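Local coordinates for protein Kiaa0380 (Homo sapiens, PDB 1HTJ) that probably links heterotrimeric G protein signalling to Rho GTPases, its RGS-like domain being the part expected to engage a G protein alpha subunit, at residues G45-Y50 against E134-Y139; L61-A66 against E123-A128; E67-A72 against D116-L121. The protein carries 3 engineered substitutions. All coordinates share one frame; numbering follows the deposited sequence.

Contact 1: residues G45-Y50 against E134-Y139; sequences GVFLRY and EQIHDY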
ATOM      1  N   GLY A  45      -7.254  -4.716  -1.512  1.00 35.30           N
ATOM      2  CA  GLY A  45      -6.705  -5.616  -2.505  1.00 34.19           C
ATOM      3  C   GLY A  45      -7.235  -5.282  -3.885  1.00 33.72           C
ATOM      4  O   GLY A  45      -6.470  -5.170  -4.835  1.00 34.14           O
ATOM      5  N   VAL A  46      -8.547  -5.121  -4.005  1.00 32.97           N
ATOM      6  CA  VAL A  46      -9.150  -4.778  -5.285  1.00 32.26           C
ATOM      7  C   VAL A  46      -8.496  -3.481  -5.791  1.00 32.05           C
ATOM      8  O   VAL A  46      -8.023  -3.411  -6.923  1.00 32.59           O
ATOM      9  CB  VAL A  46     -10.683  -4.562  -5.138  1.00 31.92           C
ATOM     10  CG1 VAL A  46     -11.254  -3.947  -6.406  1.00 30.71           C
ATOM     11  CG2 VAL A  46     -11.367  -5.887  -4.840  1.00 31.43           C
ATOM     12  N   PHE A  47      -8.471  -2.463  -4.939  1.00 31.68           N
ATOM     13  CA  PHE A  47      -7.878  -1.186  -5.289  1.00 31.90           C
ATOM     14  C   PHE A  47      -6.416  -1.346  -5.716  1.00 31.82           C
ATOM     15  O   PHE A  47      -5.960  -0.701  -6.666  1.00 31.88           O
ATOM     16  CB  PHE A  47      -7.995  -0.227  -4.093  1.00 31.93           C
ATOM     17  CG  PHE A  47      -7.458   1.169  -4.358  1.00 32.94           C
ATOM     18  CD1 PHE A  47      -7.742   1.829  -5.559  1.00 32.46           C
ATOM     19  CD2 PHE A  47      -6.675   1.825  -3.398  1.00 32.35           C
ATOM     20  CE1 PHE A  47      -7.259   3.116  -5.802  1.00 32.38           C
ATOM     21  CE2 PHE A  47      -6.188   3.104  -3.628  1.00 33.17           C
ATOM     22  CZ  PHE A  47      -6.483   3.756  -4.844  1.00 33.44           C
ATOM     23  N   LEU A  48      -5.691  -2.221  -5.027  1.00 31.38           N
ATOM     24  CA  LEU A  48      -4.283  -2.448  -5.326  1.00 30.96           C
ATOM     25  C   LEU A  48      -4.096  -3.103  -6.695  1.00 30.75           C
ATOM     26  O   LEU A  48      -3.144  -2.815  -7.410  1.00 30.61           O
ATOM     27  CB  LEU A  48      -3.647  -3.302  -4.216  1.00 31.22           C
ATOM     28  CG  LEU A  48      -3.270  -2.546  -2.933  1.00 30.08           C
ATOM     29  CD1 LEU A  48      -2.918  -3.518  -1.824  1.00 30.85           C
ATOM     30  CD2 LEU A  48      -2.078  -1.659  -3.222  1.00 30.76           C
ATOM     31  N   ARG A  49      -5.016  -3.979  -7.065  1.00 30.65           N
ATOM     32  CA  ARG A  49      -4.930  -4.637  -8.363  1.00 30.70           C
ATOM     33  C   ARG A  49      -4.998  -3.577  -9.461  1.00 30.36           C
ATOM     34  O   ARG A  49      -4.283  -3.651 -10.451  1.00 29.77           O
ATOM     35  CB  ARG A  49      -6.070  -5.661  -8.511  1.00 30.30           C
ATOM     36  CG  ARG A  49      -5.840  -6.886  -7.645  1.00 30.07           C
ATOM     37  CD  ARG A  49      -6.996  -7.857  -7.672  1.00 30.26           C
ATOM     38  NE  ARG A  49      -7.197  -8.455  -8.982  1.00 30.47           N
ATOM     39  CZ  ARG A  49      -7.998  -9.499  -9.202  1.00 31.02           C
ATOM     40  NH1 ARG A  49      -8.666 -10.043  -8.204  1.00 30.41           N
ATOM     41  NH2 ARG A  49      -8.126 -10.009 -10.419  1.00 31.89           N
ATOM     42  N   TYR A  50      -5.854  -2.581  -9.265  1.00 30.82           N
ATOM     43  CA  TYR A  50      -5.973  -1.505 -10.226  1.00 31.36           C
ATOM     44  C   TYR A  50      -4.638  -0.761 -10.249  1.00 31.14           C
ATOM     45  O   TYR A  50      -4.050  -0.549 -11.314  1.00 31.26           O
ATOM     46  CB  TYR A  50      -7.108  -0.538  -9.839  1.00 32.08           C
ATOM     47  CG  TYR A  50      -6.994   0.804 -10.547  1.00 33.80           C
ATOM     48  CD1 TYR A  50      -7.183   0.910 -11.928  1.00 33.89           C
ATOM     49  CD2 TYR A  50      -6.589   1.946  -9.849  1.00 33.75           C
ATOM     50  CE1 TYR A  50      -6.954   2.131 -12.598  1.00 35.19           C
ATOM     51  CE2 TYR A  50      -6.356   3.155 -10.501  1.00 34.81           C
ATOM     52  CZ  TYR A  50      -6.532   3.248 -11.874  1.00 35.05           C
ATOM     53  OH  TYR A  50      -6.230   4.440 -12.514  1.00 35.38           O
ATOM     54  N   GLU A 134      -6.060  11.085  -5.902  1.00 43.98           N
ATOM     55  CA  GLU A 134      -6.292  11.121  -7.331  1.00 43.81           C
ATOM     56  C   GLU A 134      -6.500   9.689  -7.852  1.00 42.93           C
ATOM     57  O   GLU A 134      -7.422   9.432  -8.628  1.00 42.92           O
ATOM     58  CB  GLU A 134      -5.094  11.763  -8.006  1.00 45.79           C
ATOM     59  CG  GLU A 134      -5.346  12.206  -9.415  1.00 49.14           C
ATOM     60  CD  GLU A 134      -4.063  12.287 -10.203  1.00 51.37           C
ATOM     61  OE1 GLU A 134      -3.098  12.932  -9.708  1.00 52.43           O
ATOM     62  OE2 GLU A 134      -4.023  11.700 -11.315  1.00 52.83           O
ATOM     63  N   GLN A 135      -5.647   8.759  -7.417  1.00 41.28           N
ATOM     64  CA  GLN A 135      -5.776   7.365  -7.819  1.00 39.33           C
ATOM     65  C   GLN A 135      -7.106   6.808  -7.309  1.00 38.51           C
ATOM     66  O   GLN A 135      -7.754   6.007  -7.985  1.00 37.11           O
ATOM     67  CB  GLN A 135      -4.610   6.536  -7.267  1.00 39.22           C
ATOM     68  CG  GLN A 135      -3.227   6.965  -7.807  1.00 38.50           C
ATOM     69  CD  GLN A 135      -2.101   6.077  -7.311  1.00 37.91           C
ATOM     70  OE1 GLN A 135      -2.257   5.366  -6.318  1.00 38.87           O
ATOM     71  NE2 GLN A 135      -0.956   6.124  -7.987  1.00 37.06           N
ATOM     72  N   ILE A 136      -7.510   7.225  -6.113  1.00 37.78           N
ATOM     73  CA  ILE A 136      -8.781   6.774  -5.565  1.00 38.26           C
ATOM     74  C   ILE A 136      -9.915   7.232  -6.499  1.00 38.64           C
ATOM     75  O   ILE A 136     -10.839   6.474  -6.785  1.00 37.79           O
ATOM     76  CB  ILE A 136      -8.999   7.311  -4.125  1.00 38.12           C
ATOM     77  CG1 ILE A 136      -8.359   6.336  -3.131  1.00 38.77           C
ATOM     78  CG2 ILE A 136     -10.496   7.489  -3.832  1.00 38.29           C
ATOM     79  CD1 ILE A 136      -8.406   6.775  -1.681  1.00 38.99           C
ATOM     80  N   HIS A 137      -9.818   8.461  -6.989  1.00 39.01           N
ATOM     81  CA  HIS A 137     -10.816   8.995  -7.911  1.00 40.24           C
ATOM     82  C   HIS A 137     -10.810   8.155  -9.198  1.00 39.77           C
ATOM     83  O   HIS A 137     -11.857   7.750  -9.717  1.00 39.33           O
ATOM     84  CB  HIS A 137     -10.487  10.466  -8.244  1.00 42.19           C
ATOM     85  CG  HIS A 137     -11.061  10.932  -9.550  1.00 44.80           C
ATOM     86  ND1 HIS A 137     -12.413  11.151  -9.738  1.00 45.76           N
ATOM     87  CD2 HIS A 137     -10.476  11.134 -10.757  1.00 45.36           C
ATOM     88  CE1 HIS A 137     -12.635  11.459 -11.005  1.00 46.26           C
ATOM     89  NE2 HIS A 137     -11.477  11.454 -11.645  1.00 46.49           N
ATOM     90  N   ASP A 138      -9.612   7.900  -9.707  1.00 39.08           N
ATOM     91  CA  ASP A 138      -9.464   7.128 -10.922  1.00 38.59           C
ATOM     92  C   ASP A 138     -10.111   5.765 -10.818  1.00 37.94           C
ATOM     93  O   ASP A 138     -10.790   5.328 -11.743  1.00 37.78           O
ATOM     94  CB  ASP A 138      -7.996   6.978 -11.270  1.00 39.06           C
ATOM     95  CG  ASP A 138      -7.384   8.273 -11.673  1.00 40.12           C
ATOM     96  OD1 ASP A 138      -8.075   9.049 -12.378  1.00 40.72           O
ATOM     97  OD2 ASP A 138      -6.218   8.516 -11.301  1.00 40.92           O
ATOM     98  N   TYR A 139      -9.904   5.091  -9.693  1.00 37.42           N
ATOM     99  CA  TYR A 139     -10.497   3.782  -9.536  1.00 37.18           C
ATOM    100  C   TYR A 139     -12.018   3.860  -9.466  1.00 37.48           C
ATOM    101  O   TYR A 139     -12.702   2.991 -10.006  1.00 37.34           O
ATOM    102  CB  TYR A 139      -9.969   3.042  -8.305  1.00 35.99           C
ATOM    103  CG  TYR A 139     -10.523   1.635  -8.280  1.00 35.58           C
ATOM    104  CD1 TYR A 139     -10.318   0.782  -9.367  1.00 34.59           C
ATOM    105  CD2 TYR A 139     -11.363   1.199  -7.247  1.00 35.12           C
ATOM    106  CE1 TYR A 139     -10.941  -0.456  -9.446  1.00 34.83           C
ATOM    107  CE2 TYR A 139     -12.001  -0.052  -7.314  1.00 34.97           C
ATOM    108  CZ  TYR A 139     -11.786  -0.864  -8.428  1.00 34.71           C
ATOM    109  OH  TYR A 139     -12.462  -2.054  -8.568  1.00 35.07           O
TER
HETATM  110  O   HOH W   1      -4.709   6.240 -11.433  1.00 30.08           O
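Tyr139 lies between Phe47 and Tyr50 and touches both. Its side chain runs opposite to each of them. The planes of Phe47 and Tyr139 make 52°, those of Tyr50 and Tyr139 make 38°. Together the three rings form an oblique aromatic cluster. Tyr139 CD1 packs on Tyr50 CB at 3.5 Å, and CG of the Tyr50 ring lies equally close to it. Beyond, Tyr139 CA sits over one face of the Tyr50 ring, offset toward the rim.

Phe47, with CG anti to its backbone N, turns its ring edge to Tyr139 CB, which is 3.7 Å from CE1 of Phe47. The Gln135 carbonyl lies at the same edge. The far corner, Phe47 CZ, reaches Ile136 CG1 at 3.6 Å, with the two side chains at about a right angle.

Val46 crosses the end of Tyr139, its CG1 3.1 Å from Tyr139 OH. That hydroxyl has its hydrogen-bond partner in Glu153. The Tyr50 hydroxyl is bridged to the Asp138 carboxylate by one water, 2.6 Å from Tyr50 OH; the water donates to Asp138 OD2.

Gln135 NE2 bonds to the Asp56 carbonyl, and Phe31 meets Tyr139 edge-to-face. Segments 45-50 and 134-139, on helices 41-54 and 118-144, cross at 95°, their local axes 10.5 Å apart. This is a near-perpendicular helix crossing with a buried aromatic core, within the all-helical RGS-like domain.

Contact 2: residues L61-A66 against E123-A128; sequences LFYLCA and EAQEAA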
ATOM      1  N   LEU A  61       1.891   2.290  -1.712  1.00 33.98           N
ATOM      2  CA  LEU A  61       2.679   1.255  -1.064  1.00 34.28           C
ATOM      3  C   LEU A  61       3.529   1.900   0.014  1.00 34.84           C
ATOM      4  O   LEU A  61       3.736   1.327   1.089  1.00 35.27           O
ATOM      5  CB  LEU A  61       3.564   0.497  -2.071  1.00 33.53           C
ATOM      6  CG  LEU A  61       2.840  -0.518  -2.973  1.00 33.11           C
ATOM      7  CD1 LEU A  61       3.859  -1.252  -3.850  1.00 31.96           C
ATOM      8  CD2 LEU A  61       2.062  -1.525  -2.097  1.00 31.71           C
ATOM      9  N   PHE A  62       4.022   3.097  -0.274  1.00 35.07           N
ATOM     10  CA  PHE A  62       4.822   3.821   0.695  1.00 35.70           C
ATOM     11  C   PHE A  62       3.949   4.096   1.926  1.00 36.45           C
ATOM     12  O   PHE A  62       4.318   3.786   3.070  1.00 35.95           O
ATOM     13  CB  PHE A  62       5.297   5.146   0.109  1.00 35.39           C
ATOM     14  CG  PHE A  62       5.850   6.076   1.137  1.00 36.50           C
ATOM     15  CD1 PHE A  62       6.981   5.716   1.882  1.00 36.13           C
ATOM     16  CD2 PHE A  62       5.206   7.281   1.426  1.00 36.38           C
ATOM     17  CE1 PHE A  62       7.456   6.537   2.897  1.00 36.10           C
ATOM     18  CE2 PHE A  62       5.678   8.114   2.444  1.00 36.70           C
ATOM     19  CZ  PHE A  62       6.806   7.740   3.181  1.00 36.40           C
ATOM     20  N   TYR A  63       2.777   4.671   1.670  1.00 36.55           N
ATOM     21  CA  TYR A  63       1.835   5.004   2.727  1.00 37.57           C
ATOM     22  C   TYR A  63       1.522   3.788   3.615  1.00 37.54           C
ATOM     23  O   TYR A  63       1.512   3.884   4.850  1.00 37.15           O
ATOM     24  CB  TYR A  63       0.536   5.536   2.105  1.00 38.49           C
ATOM     25  CG  TYR A  63      -0.499   5.925   3.119  1.00 39.35           C
ATOM     26  CD1 TYR A  63      -0.696   7.259   3.459  1.00 39.64           C
ATOM     27  CD2 TYR A  63      -1.266   4.959   3.760  1.00 39.70           C
ATOM     28  CE1 TYR A  63      -1.640   7.621   4.417  1.00 40.62           C
ATOM     29  CE2 TYR A  63      -2.212   5.309   4.722  1.00 40.58           C
ATOM     30  CZ  TYR A  63      -2.394   6.640   5.042  1.00 40.69           C
ATOM     31  OH  TYR A  63      -3.346   6.995   5.966  1.00 42.27           O
ATOM     32  N   LEU A  64       1.263   2.650   2.974  1.00 36.86           N
ATOM     33  CA  LEU A  64       0.938   1.432   3.689  1.00 37.14           C
ATOM     34  C   LEU A  64       2.115   0.926   4.530  1.00 37.82           C
ATOM     35  O   LEU A  64       1.923   0.329   5.603  1.00 37.17           O
ATOM     36  CB  LEU A  64       0.492   0.349   2.697  1.00 36.47           C
ATOM     37  CG  LEU A  64      -0.864   0.578   2.004  1.00 36.77           C
ATOM     38  CD1 LEU A  64      -1.122  -0.511   0.978  1.00 35.89           C
ATOM     39  CD2 LEU A  64      -1.972   0.579   3.043  1.00 36.16           C
ATOM     40  N   CYS A  65       3.330   1.143   4.037  1.00 38.05           N
ATOM     41  CA  CYS A  65       4.504   0.699   4.770  1.00 38.73           C
ATOM     42  C   CYS A  65       4.751   1.628   5.955  1.00 39.48           C
ATOM     43  O   CYS A  65       5.065   1.165   7.045  1.00 38.87           O
ATOM     44  CB  CYS A  65       5.722   0.635   3.844  1.00 38.14           C
ATOM     45  SG  CYS A  65       5.753  -0.838   2.758  1.00 35.89           S
ATOM     46  N   ALA A  66       4.582   2.931   5.737  1.00 40.75           N
ATOM     47  CA  ALA A  66       4.759   3.923   6.800  1.00 42.49           C
ATOM     48  C   ALA A  66       3.714   3.650   7.871  1.00 43.70           C
ATOM     49  O   ALA A  66       3.965   3.817   9.060  1.00 44.09           O
ATOM     50  CB  ALA A  66       4.588   5.335   6.255  1.00 41.96           C
ATOM     51  N   GLU A 123       4.553  12.729   8.488  1.00 52.42           N
ATOM     52  CA  GLU A 123       4.621  13.936   7.677  1.00 52.10           C
ATOM     53  C   GLU A 123       4.756  13.531   6.209  1.00 51.56           C
ATOM     54  O   GLU A 123       4.196  14.178   5.329  1.00 50.70           O
ATOM     55  CB  GLU A 123       5.830  14.794   8.073  1.00 52.41           C
ATOM     56  CG  GLU A 123       5.641  15.653   9.321  1.00 52.82           C
ATOM     57  CD  GLU A 123       6.904  16.423   9.696  1.00 53.19           C
ATOM     58  OE1 GLU A 123       7.409  17.193   8.847  1.00 52.68           O
ATOM     59  OE2 GLU A 123       7.391  16.253  10.842  1.00 53.68           O
ATOM     60  N   ALA A 124       5.511  12.459   5.958  1.00 50.97           N
ATOM     61  CA  ALA A 124       5.732  11.973   4.600  1.00 50.66           C
ATOM     62  C   ALA A 124       4.432  11.431   4.028  1.00 50.30           C
ATOM     63  O   ALA A 124       4.093  11.695   2.881  1.00 50.10           O
ATOM     64  CB  ALA A 124       6.817  10.891   4.586  1.00 50.13           C
ATOM     65  N   GLN A 125       3.700  10.677   4.832  1.00 50.11           N
ATOM     66  CA  GLN A 125       2.438  10.138   4.371  1.00 50.60           C
ATOM     67  C   GLN A 125       1.572  11.266   3.812  1.00 51.64           C
ATOM     68  O   GLN A 125       0.975  11.121   2.734  1.00 52.00           O
ATOM     69  CB  GLN A 125       1.701   9.429   5.512  1.00 49.66           C
ATOM     70  CG  GLN A 125       2.289   8.085   5.868  1.00 48.47           C
ATOM     71  CD  GLN A 125       1.470   7.348   6.907  1.00 48.31           C
ATOM     72  OE1 GLN A 125       1.300   7.823   8.024  1.00 48.92           O
ATOM     73  NE2 GLN A 125       0.962   6.180   6.547  1.00 47.02           N
ATOM     74  N   GLU A 126       1.512  12.389   4.530  1.00 52.24           N
ATOM     75  CA  GLU A 126       0.712  13.534   4.090  1.00 52.92           C
ATOM     76  C   GLU A 126       1.108  13.974   2.687  1.00 52.42           C
ATOM     77  O   GLU A 126       0.256  14.349   1.883  1.00 52.21           O
ATOM     78  CB  GLU A 126       0.880  14.728   5.034  1.00 54.62           C
ATOM     79  CG  GLU A 126       0.558  14.449   6.491  1.00 57.08           C
ATOM     80  CD  GLU A 126      -0.797  13.792   6.679  1.00 58.93           C
ATOM     81  OE1 GLU A 126      -1.826  14.368   6.236  1.00 59.58           O
ATOM     82  OE2 GLU A 126      -0.829  12.694   7.283  1.00 60.34           O
ATOM     83  N   ALA A 127       2.402  13.930   2.394  1.00 51.80           N
ATOM     84  CA  ALA A 127       2.890  14.341   1.080  1.00 51.37           C
ATOM     85  C   ALA A 127       2.404  13.431  -0.047  1.00 51.52           C
ATOM     86  O   ALA A 127       2.235  13.872  -1.182  1.00 51.50           O
ATOM     87  CB  ALA A 127       4.411  14.385   1.086  1.00 50.74           C
ATOM     88  N   ALA A 128       2.181  12.160   0.264  1.00 51.54           N
ATOM     89  CA  ALA A 128       1.739  11.200  -0.735  1.00 51.94           C
ATOM     90  C   ALA A 128       0.225  11.190  -0.936  1.00 52.39           C
ATOM     91  O   ALA A 128      -0.261  10.703  -1.958  1.00 52.08           O
ATOM     92  CB  ALA A 128       2.203   9.803  -0.341  1.00 51.47           C
TER
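Tyr63 and Gln125 bring the two backbones closest, with their CA atoms 5.4 Å apart. Both segments are helical and run nearly antiparallel, at 156° between directions. The local axes approach to 9.5 Å.

Gln125 has the largest share of the contact. Its chain is extended beyond CG, with CD anti to CA (chi2 -175°), and crosses Tyr63 at about a right angle. NE2 comes to rest over the centre of the Tyr63 ring, 3.4 Å above the plane. The amide is tilted against the ring rather than parallel to it. The same Gln125 NE2 donates to Tyr63 O at 2.9 Å, through a bent bond (133° at the hydrogen). A second acceptor for NE2 is Glu67 OE1, so the buried amide is gripped from two residues. Ala66 CB packs against the stem at Gln125 CG, 3.6 Å away.

Phe62 points its ring edge at two alanines. Its CZ touches Ala124 CB at 3.5 Å; Ala128 CB lies farther along the same edge. Phe88 and Ile84 of helix 76-89 also pack on Phe62.

The result is antiparallel helix packing inside the RGS-like helical bundle, joining helices 58-69 and 118-144 in the buried interior.

Contact 3: residues E67-A72 against D116-L121; sequences EVYQQA and DARGVL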
ATOM      1  N   GLU A  67       2.539   3.221   7.430  1.00 45.24           N
ATOM      2  CA  GLU A  67       1.447   2.890   8.330  1.00 46.60           C
ATOM      3  C   GLU A  67       1.874   1.705   9.207  1.00 47.48           C
ATOM      4  O   GLU A  67       1.692   1.732  10.426  1.00 47.73           O
ATOM      5  CB  GLU A  67       0.206   2.543   7.511  1.00 47.11           C
ATOM      6  CG  GLU A  67      -1.099   2.560   8.282  1.00 48.03           C
ATOM      7  CD  GLU A  67      -1.419   3.917   8.895  1.00 48.75           C
ATOM      8  OE1 GLU A  67      -0.844   4.946   8.457  1.00 47.91           O
ATOM      9  OE2 GLU A  67      -2.266   3.945   9.817  1.00 49.30           O
ATOM     10  N   VAL A  68       2.456   0.673   8.601  1.00 48.08           N
ATOM     11  CA  VAL A  68       2.915  -0.482   9.373  1.00 48.93           C
ATOM     12  C   VAL A  68       4.028  -0.074  10.334  1.00 50.20           C
ATOM     13  O   VAL A  68       4.065  -0.526  11.481  1.00 50.13           O
ATOM     14  CB  VAL A  68       3.485  -1.595   8.477  1.00 48.45           C
ATOM     15  CG1 VAL A  68       4.047  -2.715   9.341  1.00 47.09           C
ATOM     16  CG2 VAL A  68       2.398  -2.121   7.541  1.00 48.51           C
ATOM     17  N   TYR A  69       4.937   0.772   9.851  1.00 51.12           N
ATOM     18  CA  TYR A  69       6.062   1.237  10.653  1.00 52.48           C
ATOM     19  C   TYR A  69       5.620   1.853  11.981  1.00 53.95           C
ATOM     20  O   TYR A  69       6.158   1.531  13.037  1.00 53.74           O
ATOM     21  CB  TYR A  69       6.869   2.279   9.881  1.00 51.56           C
ATOM     22  CG  TYR A  69       8.042   2.839  10.662  1.00 50.84           C
ATOM     23  CD1 TYR A  69       9.287   2.212  10.632  1.00 50.14           C
ATOM     24  CD2 TYR A  69       7.902   3.995  11.440  1.00 50.19           C
ATOM     25  CE1 TYR A  69      10.365   2.720  11.347  1.00 49.52           C
ATOM     26  CE2 TYR A  69       8.975   4.510  12.161  1.00 49.81           C
ATOM     27  CZ  TYR A  69      10.202   3.866  12.107  1.00 49.55           C
ATOM     28  OH  TYR A  69      11.268   4.369  12.805  1.00 49.26           O
ATOM     29  N   GLN A  70       4.642   2.746  11.908  1.00 56.01           N
ATOM     30  CA  GLN A  70       4.127   3.437  13.078  1.00 58.51           C
ATOM     31  C   GLN A  70       3.324   2.546  14.007  1.00 60.25           C
ATOM     32  O   GLN A  70       2.555   3.045  14.820  1.00 60.83           O
ATOM     33  CB  GLN A  70       3.250   4.603  12.640  1.00 58.23           C
ATOM     34  CG  GLN A  70       3.981   5.627  11.811  1.00 58.95           C
ATOM     35  CD  GLN A  70       3.050   6.680  11.274  1.00 59.31           C
ATOM     36  OE1 GLN A  70       2.046   6.367  10.637  1.00 59.63           O
ATOM     37  NE2 GLN A  70       3.374   7.939  11.525  1.00 60.05           N
ATOM     38  N   GLN A  71       3.507   1.237  13.902  1.00 62.22           N
ATOM     39  CA  GLN A  71       2.767   0.299  14.738  1.00 64.13           C
ATOM     40  C   GLN A  71       3.588  -0.963  14.966  1.00 65.38           C
ATOM     41  O   GLN A  71       3.072  -1.978  15.439  1.00 65.63           O
ATOM     42  CB  GLN A  71       1.446  -0.059  14.049  1.00 64.69           C
ATOM     43  CG  GLN A  71       0.516   1.134  13.828  1.00 65.84           C
ATOM     44  CD  GLN A  71      -0.456   0.939  12.666  1.00 66.80           C
ATOM     45  OE1 GLN A  71      -1.079  -0.121  12.527  1.00 67.23           O
ATOM     46  NE2 GLN A  71      -0.596   1.972  11.830  1.00 66.63           N
ATOM     47  N   ALA A  72       4.872  -0.892  14.630  1.00 66.62           N
ATOM     48  CA  ALA A  72       5.764  -2.036  14.779  1.00 67.97           C
ATOM     49  C   ALA A  72       6.573  -1.973  16.073  1.00 68.86           C
ATOM     50  O   ALA A  72       6.725  -0.901  16.668  1.00 68.91           O
ATOM     51  CB  ALA A  72       6.707  -2.111  13.578  1.00 67.82           C
ATOM     52  N   ASP A 116      13.562   7.181  15.943  1.00 66.56           N
ATOM     53  CA  ASP A 116      12.112   7.199  15.802  1.00 65.67           C
ATOM     54  C   ASP A 116      11.681   8.134  14.687  1.00 64.54           C
ATOM     55  O   ASP A 116      11.741   9.356  14.831  1.00 64.53           O
ATOM     56  CB  ASP A 116      11.457   7.635  17.108  1.00 66.58           C
ATOM     57  CG  ASP A 116       9.954   7.770  16.983  1.00 67.45           C
ATOM     58  OD1 ASP A 116       9.308   6.779  16.582  1.00 68.25           O
ATOM     59  OD2 ASP A 116       9.419   8.860  17.283  1.00 67.93           O
ATOM     60  N   ALA A 117      11.232   7.555  13.578  1.00 63.00           N
ATOM     61  CA  ALA A 117      10.805   8.348  12.435  1.00 61.39           C
ATOM     62  C   ALA A 117       9.288   8.356  12.250  1.00 60.10           C
ATOM     63  O   ALA A 117       8.790   8.804  11.224  1.00 59.71           O
ATOM     64  CB  ALA A 117      11.492   7.837  11.170  1.00 61.27           C
ATOM     65  N   ARG A 118       8.554   7.870  13.244  1.00 59.05           N
ATOM     66  CA  ARG A 118       7.100   7.841  13.157  1.00 58.29           C
ATOM     67  C   ARG A 118       6.533   9.220  12.842  1.00 57.38           C
ATOM     68  O   ARG A 118       5.599   9.352  12.052  1.00 57.02           O
ATOM     69  CB  ARG A 118       6.500   7.319  14.459  1.00 59.02           C
ATOM     70  CG  ARG A 118       6.963   5.924  14.805  1.00 60.64           C
ATOM     71  CD  ARG A 118       6.138   5.305  15.910  1.00 62.28           C
ATOM     72  NE  ARG A 118       6.511   3.904  16.104  1.00 64.32           N
ATOM     73  CZ  ARG A 118       5.836   3.033  16.858  1.00 65.33           C
ATOM     74  NH1 ARG A 118       4.733   3.414  17.502  1.00 65.33           N
ATOM     75  NH2 ARG A 118       6.267   1.777  16.971  1.00 65.34           N
ATOM     76  N   GLY A 119       7.117  10.248  13.447  1.00 56.09           N
ATOM     77  CA  GLY A 119       6.646  11.597  13.220  1.00 55.22           C
ATOM     78  C   GLY A 119       6.860  12.069  11.801  1.00 54.79           C
ATOM     79  O   GLY A 119       5.915  12.479  11.121  1.00 54.68           O
ATOM     80  N   VAL A 120       8.110  12.019  11.352  1.00 54.27           N
ATOM     81  CA  VAL A 120       8.448  12.443  10.008  1.00 53.70           C
ATOM     82  C   VAL A 120       7.763  11.551   8.965  1.00 53.44           C
ATOM     83  O   VAL A 120       7.297  12.045   7.941  1.00 53.60           O
ATOM     84  CB  VAL A 120       9.980  12.436   9.795  1.00 53.65           C
ATOM     85  CG1 VAL A 120      10.625  13.490  10.663  1.00 53.89           C
ATOM     86  CG2 VAL A 120      10.551  11.084  10.141  1.00 53.78           C
ATOM     87  N   LEU A 121       7.688  10.247   9.219  1.00 52.80           N
ATOM     88  CA  LEU A 121       7.033   9.364   8.263  1.00 52.84           C
ATOM     89  C   LEU A 121       5.573   9.762   8.125  1.00 53.18           C
ATOM     90  O   LEU A 121       5.010   9.707   7.028  1.00 52.92           O
ATOM     91  CB  LEU A 121       7.175   7.893   8.674  1.00 52.10           C
ATOM     92  CG  LEU A 121       8.557   7.333   8.292  1.00 51.79           C
ATOM     93  CD1 LEU A 121       8.677   5.874   8.651  1.00 51.50           C
ATOM     94  CD2 LEU A 121       8.774   7.524   6.807  1.00 51.54           C
TER
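Tyr69 and Gln70 meet the start of helix 118-144 where helix 58-69 ends. The motif is a helix C-terminus packed on a helix N-terminus in the RGS-like helical domain. Ala117 holds the N-cap position, and Gln70 is the first residue to leave helical geometry at the other end.

Two hydrogen bonds join the segments. Ala117 N donates to Tyr69 OH at 3.3 Å, long but fairly straight at 164°. Gln70 NE2 donates to Arg118 O at 2.7 Å; this bond is bent, and the donor is tilted from the carbonyl plane. The two side chains, Gln70 and Arg118, slide past each other in opposite directions.

Apolar contact centres on the Tyr69 ring. Leu121 CD1 makes a CH-pi contact over one face, 3.8 Å from the centroid of the Tyr69 ring. Leu121 crosses Tyr69 at about a right angle. At the ring edge, Arg118 N lies 3.6 Å from Tyr69 CE2; Arg118 CG also touches CE2. Ser77 and Ile84 of helix 76-89 also touch Tyr69.

The third kind is packing of the Arg118 guanidinium on the turn after the helix. Arg118 is extended from CG to NE, with CD anti to CA (chi2 -167°). One face of the group lies on the Gln70 carbonyl and Gln71 N. At its edge, Arg118 NH2 is 2.7 Å from Ala72 O, but the angle is poor for a hydrogen bond.

All three contacts use helix 118-144. Contact 1 sets it across helix 41-54, while contacts 2 and 3 lay it against successive parts of helix 58-69. Along the chain, contact 3 is nested inside contact 2 and contact 2 inside contact 1. Contacts 2 and 3 have centres about 10 Å apart. They meet through Phe62 CZ and Leu121 CD2, 4.1 Å apart, and through Gln125 NE2 and Glu67 OE1, 2.9 Å apart, a probable hydrogen bond. Contacts 1 and 2 have centres about 16 Å apart and touch through Leu48 CD2 and Leu61 CD2, 4.3 Å apart. Contacts 1 and 3 do not touch; their centres are about 24 Å apart, on opposite sides of the chain's centre.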